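Local coordinates for protein metallo-beta-lactamase FIM-1 (Pseudomonas aeruginosa, PDB 6V3Q) that probably hydrolyses beta-lactam antibiotics to substituted beta-amino acids as a zinc-dependent class B beta-lactamase, at residues A[17-22]-A[155-160]; A[180-185]-A[223-228]. One frame throughout, in Å; residues are numbered along the deposited sequence.

From the N terminus, contact 1 comes first: 17-22, at the start of strand 19-27, meets 155-160, closing a loop of 132 residues that includes the zinc-binding histidines H81, H83 and H145 and joining the two beta-sheets of the sandwich. The chain then runs on to contact 2, where the loop 180-185 meets the end of helix 213-226, closing a shorter loop of 37 residues containing strand 201-203 and joining two outer parts of the same sandwich. The contacts stand in series, neither nesting nor crossing. Their centres lie about 30 Å apart: one is partly buried between sheets, the other is at the surface.

Contact 1: residues A[17-22]-A[155-160]; sequences QGVWMH and PEQGIV
At the interface between the two beta-sheets, V19 faces I159 and Q157, an instance of how segments distant in sequence meet through a few side chains. Both branches of the valine are used. CG1, anti to the backbone N (chi1 -178°), meets the CD1 methyl of I159 at 4.0 Å, the two residues reaching toward each other tip to tip. CG2 points instead at the amide of Q157, whose NE2 lies 3.7 Å from it. This is contact of a methyl with an amide nitrogen, and the nitrogen has a polar partner as well: Q157 NE2 donates a weak hydrogen bond to Q17 O, 3.5 Å long with an N-H...O angle of 151°. A bend at chi2 of the glutamine lets its amide serve both neighbours.

The backbones themselves stay apart; the closest CA atoms, those of Q17 and Q157, are 8.6 Å from each other, and side chains do the bridging, in one case reaching a backbone carbonyl. Such face-to-face packing of two sheets is the core of the alpha-beta/beta-alpha sandwich of the metallo-beta-lactamase superfamily. Strand 19-27 belongs to the seven-stranded sheet and strand 159-161 to the five-stranded one. Packing continues within each sheet, V19 on L39 and I159 on I203, and I159 also reaches T16 of the facing sheet.

Where 155-160 enters its strand, two successive residues, G158 and I159, are set against a single residue of strand 151-154, a G1 beta bulge. G158 takes a positive phi there, and its N makes a weak hydrogen bond of 3.3 Å to P155 O. G18 also has a positive phi (83°); at its backbone angles a CB would collide with the carbonyl O of Q17. Its backbone is hydrogen-bonded to E42.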
loop_
_atom_site.group_PDB
_atom_site.type_symbol
_atom_site.label_atom_id
_atom_site.label_comp_id
_atom_site.label_asym_id
_atom_site.label_seq_id
_atom_site.Cartn_x
_atom_site.Cartn_y
_atom_site.Cartn_z
ATOM N N GLN A 17 -15.080 -25.325 -4.288
ATOM C CA GLN A 17 -15.077 -26.413 -3.320
ATOM C C GLN A 17 -13.683 -27.024 -3.222
ATOM O O GLN A 17 -13.138 -27.520 -4.214
ATOM C CB GLN A 17 -16.101 -27.475 -3.713
ATOM C CG GLN A 17 -16.428 -28.471 -2.598
ATOM C CD GLN A 17 -15.426 -29.606 -2.498
ATOM O OE1 GLN A 17 -15.001 -30.165 -3.509
ATOM N NE2 GLN A 17 -15.044 -29.952 -1.274
ATOM N N GLY A 18 -13.106 -26.976 -2.024
ATOM C CA GLY A 18 -11.792 -27.541 -1.785
ATOM C C GLY A 18 -10.625 -26.655 -2.154
ATOM O O GLY A 18 -9.479 -27.121 -2.110
ATOM N N VAL A 19 -10.873 -25.395 -2.513
ATOM C CA VAL A 19 -9.823 -24.476 -2.941
ATOM C C VAL A 19 -10.028 -23.153 -2.210
ATOM O O VAL A 19 -11.042 -22.477 -2.416
ATOM C CB VAL A 19 -9.821 -24.257 -4.463
ATOM C CG1 VAL A 19 -8.685 -23.331 -4.870
ATOM C CG2 VAL A 19 -9.718 -25.590 -5.197
ATOM N N TRP A 20 -9.070 -22.781 -1.364
ATOM C CA TRP A 20 -9.113 -21.536 -0.611
ATOM C C TRP A 20 -7.998 -20.608 -1.070
ATOM O O TRP A 20 -6.910 -21.056 -1.447
ATOM C CB TRP A 20 -8.973 -21.790 0.896
ATOM C CG TRP A 20 -9.985 -22.739 1.446
ATOM C CD1 TRP A 20 -9.967 -24.098 1.345
ATOM C CD2 TRP A 20 -11.163 -22.407 2.194
ATOM N NE1 TRP A 20 -11.063 -24.633 1.975
ATOM C CE2 TRP A 20 -11.813 -23.617 2.507
ATOM C CE3 TRP A 20 -11.734 -21.205 2.623
ATOM C CZ2 TRP A 20 -13.004 -23.661 3.230
ATOM C CZ3 TRP A 20 -12.918 -21.252 3.345
ATOM C CH2 TRP A 20 -13.539 -22.470 3.639
ATOM N N MET A 21 -8.273 -19.307 -1.026
ATOM C CA MET A 21 -7.282 -18.277 -1.312
ATOM C C MET A 21 -6.903 -17.583 -0.012
ATOM O O MET A 21 -7.779 -17.110 0.718
ATOM C CB MET A 21 -7.822 -17.256 -2.317
ATOM C CG MET A 21 -6.760 -16.348 -2.926
ATOM S SD MET A 21 -7.394 -15.297 -4.255
ATOM C CE MET A 21 -7.768 -13.786 -3.366
ATOM N N HIS A 22 -5.607 -17.535 0.286
ATOM C CA HIS A 22 -5.110 -16.793 1.436
ATOM C C HIS A 22 -4.448 -15.503 0.971
ATOM O O HIS A 22 -3.696 -15.494 -0.009
ATOM C CB HIS A 22 -4.134 -17.625 2.285
ATOM C CG HIS A 22 -2.838 -17.957 1.610
ATOM N ND1 HIS A 22 -1.786 -17.069 1.529
ATOM C CD2 HIS A 22 -2.408 -19.102 1.026
ATOM C CE1 HIS A 22 -0.773 -17.645 0.906
ATOM N NE2 HIS A 22 -1.124 -18.879 0.592
ATOM N N PRO A 155 -6.887 -27.971 -13.267
ATOM C CA PRO A 155 -7.735 -28.143 -14.461
ATOM C C PRO A 155 -9.097 -28.746 -14.166
ATOM O O PRO A 155 -10.075 -28.406 -14.847
ATOM C CB PRO A 155 -6.891 -29.066 -15.356
ATOM C CG PRO A 155 -5.489 -28.915 -14.855
ATOM C CD PRO A 155 -5.623 -28.715 -13.378
ATOM N N GLU A 156 -9.190 -29.629 -13.170
ATOM C CA GLU A 156 -10.481 -30.197 -12.799
ATOM C C GLU A 156 -11.463 -29.122 -12.349
ATOM O O GLU A 156 -12.671 -29.248 -12.583
ATOM C CB GLU A 156 -10.298 -31.240 -11.698
ATOM C CG GLU A 156 -9.940 -32.626 -12.206
ATOM C CD GLU A 156 -9.191 -33.453 -11.181
ATOM O OE1 GLU A 156 -8.038 -33.841 -11.460
ATOM O OE2 GLU A 156 -9.749 -33.714 -10.098
ATOM N N GLN A 157 -10.973 -28.059 -11.712
ATOM C CA GLN A 157 -11.823 -26.982 -11.224
ATOM C C GLN A 157 -11.717 -25.711 -12.056
ATOM O O GLN A 157 -12.368 -24.715 -11.723
ATOM C CB GLN A 157 -11.498 -26.668 -9.759
ATOM C CG GLN A 157 -11.999 -27.720 -8.773
ATOM C CD GLN A 157 -10.874 -28.436 -8.056
ATOM O OE1 GLN A 157 -9.867 -28.802 -8.665
ATOM N NE2 GLN A 157 -11.048 -28.658 -6.759
ATOM N N GLY A 158 -10.926 -25.720 -13.128
ATOM C CA GLY A 158 -10.832 -24.567 -14.004
ATOM C C GLY A 158 -10.163 -23.354 -13.395
ATOM O O GLY A 158 -10.569 -22.223 -13.683
ATOM N N ILE A 159 -9.134 -23.554 -12.575
ATOM C CA ILE A 159 -8.448 -22.471 -11.881
ATOM C C ILE A 159 -6.978 -22.488 -12.272
ATOM O O ILE A 159 -6.340 -23.548 -12.269
ATOM C CB ILE A 159 -8.595 -22.589 -10.353
ATOM C CG1 ILE A 159 -10.068 -22.616 -9.948
ATOM C CG2 ILE A 159 -7.873 -21.444 -9.655
ATOM C CD1 ILE A 159 -10.286 -22.963 -8.499
ATOM N N VAL A 160 -6.443 -21.314 -12.600
ATOM C CA VAL A 160 -5.013 -21.115 -12.793
ATOM C C VAL A 160 -4.540 -20.085 -11.780
ATOM O O VAL A 160 -5.118 -18.996 -11.680
ATOM C CB VAL A 160 -4.679 -20.656 -14.224
ATOM C CG1 VAL A 160 -3.188 -20.399 -14.365
ATOM C CG2 VAL A 160 -5.134 -21.693 -15.227
#

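Contact 2: residues A[180-185]-A[223-228]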
loop_
_atom_site.group_PDB
_atom_site.type_symbol
_atom_site.label_atom_id
_atom_site.label_comp_id
_atom_site.label_asym_id
_atom_site.label_seq_id
_atom_site.Cartn_x
_atom_site.Cartn_y
_atom_site.Cartn_z
ATOM N N ALA A 180 13.117 -9.258 -14.366
ATOM C CA ALA A 180 12.225 -9.800 -15.379
ATOM C C ALA A 180 12.961 -10.107 -16.680
ATOM O O ALA A 180 14.060 -9.613 -16.940
ATOM C CB ALA A 180 11.076 -8.830 -15.655
ATOM N N ASP A 181 12.326 -10.945 -17.496
ATOM C CA ASP A 181 12.753 -11.242 -18.862
ATOM C C ASP A 181 11.689 -10.638 -19.778
ATOM O O ASP A 181 10.682 -11.276 -20.094
ATOM C CB ASP A 181 12.918 -12.750 -19.081
ATOM C CG ASP A 181 13.603 -13.088 -20.399
ATOM O OD1 ASP A 181 13.354 -12.397 -21.410
ATOM O OD2 ASP A 181 14.400 -14.051 -20.423
ATOM N N LEU A 182 11.922 -9.392 -20.197
ATOM C CA LEU A 182 10.933 -8.675 -20.996
ATOM C C LEU A 182 10.730 -9.324 -22.356
ATOM O O LEU A 182 9.617 -9.300 -22.897
ATOM C CB LEU A 182 11.355 -7.216 -21.166
ATOM C CG LEU A 182 11.421 -6.362 -19.899
ATOM C CD1 LEU A 182 11.800 -4.929 -20.247
ATOM C CD2 LEU A 182 10.099 -6.406 -19.155
ATOM N N ALA A 183 11.789 -9.911 -22.919
ATOM C CA ALA A 183 11.688 -10.517 -24.243
ATOM C C ALA A 183 10.784 -11.746 -24.231
ATOM O O ALA A 183 10.056 -11.995 -25.199
ATOM C CB ALA A 183 13.080 -10.882 -24.754
ATOM N N HIS A 184 10.818 -12.526 -23.151
ATOM C CA HIS A 184 10.128 -13.809 -23.104
ATOM C C HIS A 184 8.826 -13.774 -22.311
ATOM O O HIS A 184 8.075 -14.755 -22.346
ATOM C CB HIS A 184 11.058 -14.882 -22.514
ATOM C CG HIS A 184 10.551 -16.282 -22.669
ATOM N ND1 HIS A 184 9.984 -16.988 -21.629
ATOM C CD2 HIS A 184 10.522 -17.107 -23.742
ATOM C CE1 HIS A 184 9.629 -18.188 -22.055
ATOM N NE2 HIS A 184 9.944 -18.285 -23.334
ATOM N N TRP A 185 8.532 -12.671 -21.615
ATOM C CA TRP A 185 7.383 -12.648 -20.712
ATOM C C TRP A 185 6.086 -12.969 -21.447
ATOM O O TRP A 185 5.264 -13.747 -20.948
ATOM C CB TRP A 185 7.292 -11.289 -20.010
ATOM C CG TRP A 185 6.391 -11.269 -18.796
ATOM C CD1 TRP A 185 5.309 -12.065 -18.559
ATOM C CD2 TRP A 185 6.510 -10.410 -17.652
ATOM N NE1 TRP A 185 4.744 -11.753 -17.350
ATOM C CE2 TRP A 185 5.462 -10.742 -16.770
ATOM C CE3 TRP A 185 7.397 -9.392 -17.291
ATOM C CZ2 TRP A 185 5.276 -10.093 -15.553
ATOM C CZ3 TRP A 185 7.212 -8.749 -16.077
ATOM C CH2 TRP A 185 6.161 -9.102 -15.224
ATOM N N GLU A 223 4.247 -7.309 -24.342
ATOM C CA GLU A 223 4.598 -7.022 -25.729
ATOM C C GLU A 223 5.070 -5.583 -25.885
ATOM O O GLU A 223 6.108 -5.317 -26.503
ATOM C CB GLU A 223 3.391 -7.302 -26.625
ATOM C CG GLU A 223 3.552 -6.883 -28.071
ATOM C CD GLU A 223 2.354 -7.273 -28.915
ATOM O OE1 GLU A 223 1.769 -8.345 -28.656
ATOM O OE2 GLU A 223 1.989 -6.504 -29.828
ATOM N N LYS A 224 4.315 -4.641 -25.317
ATOM C CA LYS A 224 4.663 -3.227 -25.412
ATOM C C LYS A 224 6.014 -2.940 -24.767
ATOM O O LYS A 224 6.790 -2.118 -25.269
ATOM C CB LYS A 224 3.555 -2.392 -24.766
ATOM C CG LYS A 224 3.944 -0.982 -24.352
ATOM C CD LYS A 224 2.822 -0.365 -23.525
ATOM C CE LYS A 224 3.317 0.770 -22.645
ATOM N NZ LYS A 224 2.369 1.044 -21.528
ATOM N N ALA A 225 6.321 -3.619 -23.659
ATOM C CA ALA A 225 7.588 -3.393 -22.976
ATOM C C ALA A 225 8.756 -4.059 -23.689
ATOM O O ALA A 225 9.903 -3.627 -23.525
ATOM C CB ALA A 225 7.505 -3.894 -21.533
ATOM N N SER A 226 8.494 -5.109 -24.470
ATOM C CA SER A 226 9.571 -5.834 -25.131
ATOM C C SER A 226 10.122 -5.084 -26.337
ATOM O O SER A 226 11.207 -5.424 -26.820
ATOM C CB SER A 226 9.086 -7.216 -25.565
ATOM O OG SER A 226 8.243 -7.131 -26.703
ATOM N N ILE A 227 9.414 -4.072 -26.818
ATOM C CA ILE A 227 9.758 -3.379 -28.058
ATOM C C ILE A 227 10.534 -2.117 -27.708
ATOM O O ILE A 227 9.987 -1.234 -27.029
ATOM C CB ILE A 227 8.504 -3.046 -28.879
ATOM C CG1 ILE A 227 7.925 -4.324 -29.491
ATOM C CG2 ILE A 227 8.825 -2.024 -29.958
ATOM C CD1 ILE A 227 6.522 -4.166 -30.015
ATOM N N PRO A 228 11.797 -1.981 -28.144
ATOM C CA PRO A 228 12.612 -0.778 -27.950
ATOM C C PRO A 228 12.260 0.330 -28.937
ATOM O O PRO A 228 11.495 1.226 -28.579
ATOM C CB PRO A 228 14.036 -1.285 -28.187
ATOM C CG PRO A 228 13.865 -2.417 -29.142
ATOM C CD PRO A 228 12.559 -3.070 -28.781
#
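L182 points its side chain at the end of helix 213-226 from a loop built on an Asx motif, in which D181 OD1 accepts a hydrogen bond of 3.1 Å from H184 N, three residues on. The donor comes from above the carboxylate plane. This turn leads into helix 185-195, so the contact brings the approach to one outer helix of the metallo-beta-lactamase sandwich against the end of another.

The two branches of L182 divide the work. CG sits anti to the carbonyl carbon, beside the backbone N (chi1 -64°), and from there CD2 meets the methyl of A225, 4.3 Å from its CB, while CD1 lies 4.0 Å from A225 O. The alanine answers by pointing its CB toward the loop. L174 touches both of these side chains and so widens the apolar patch.

S226 takes part differently, offering carbon rather than oxygen. Its CB lies 3.4 Å from L182 O in van der Waals contact, and no hydrogen bond joins the two segments. Nearby, the same two helices are tied together by W185, which packs on T218 and A222, and by a salt bridge between E223 and K186. The L182 side chain is about 9 Å from that of the zinc ligand H145 and about 13 Å from the ion, so it is not part of the metal site.

The hydroxyl of S226 is turned back over its own helix: OG lies between the backbone N and the carbonyl carbon (chi1 75°), which sets it to donate to E223 O at 2.8 Å, meeting the carbonyl at a C=O...OG angle of 122° and tilted somewhat from its plane.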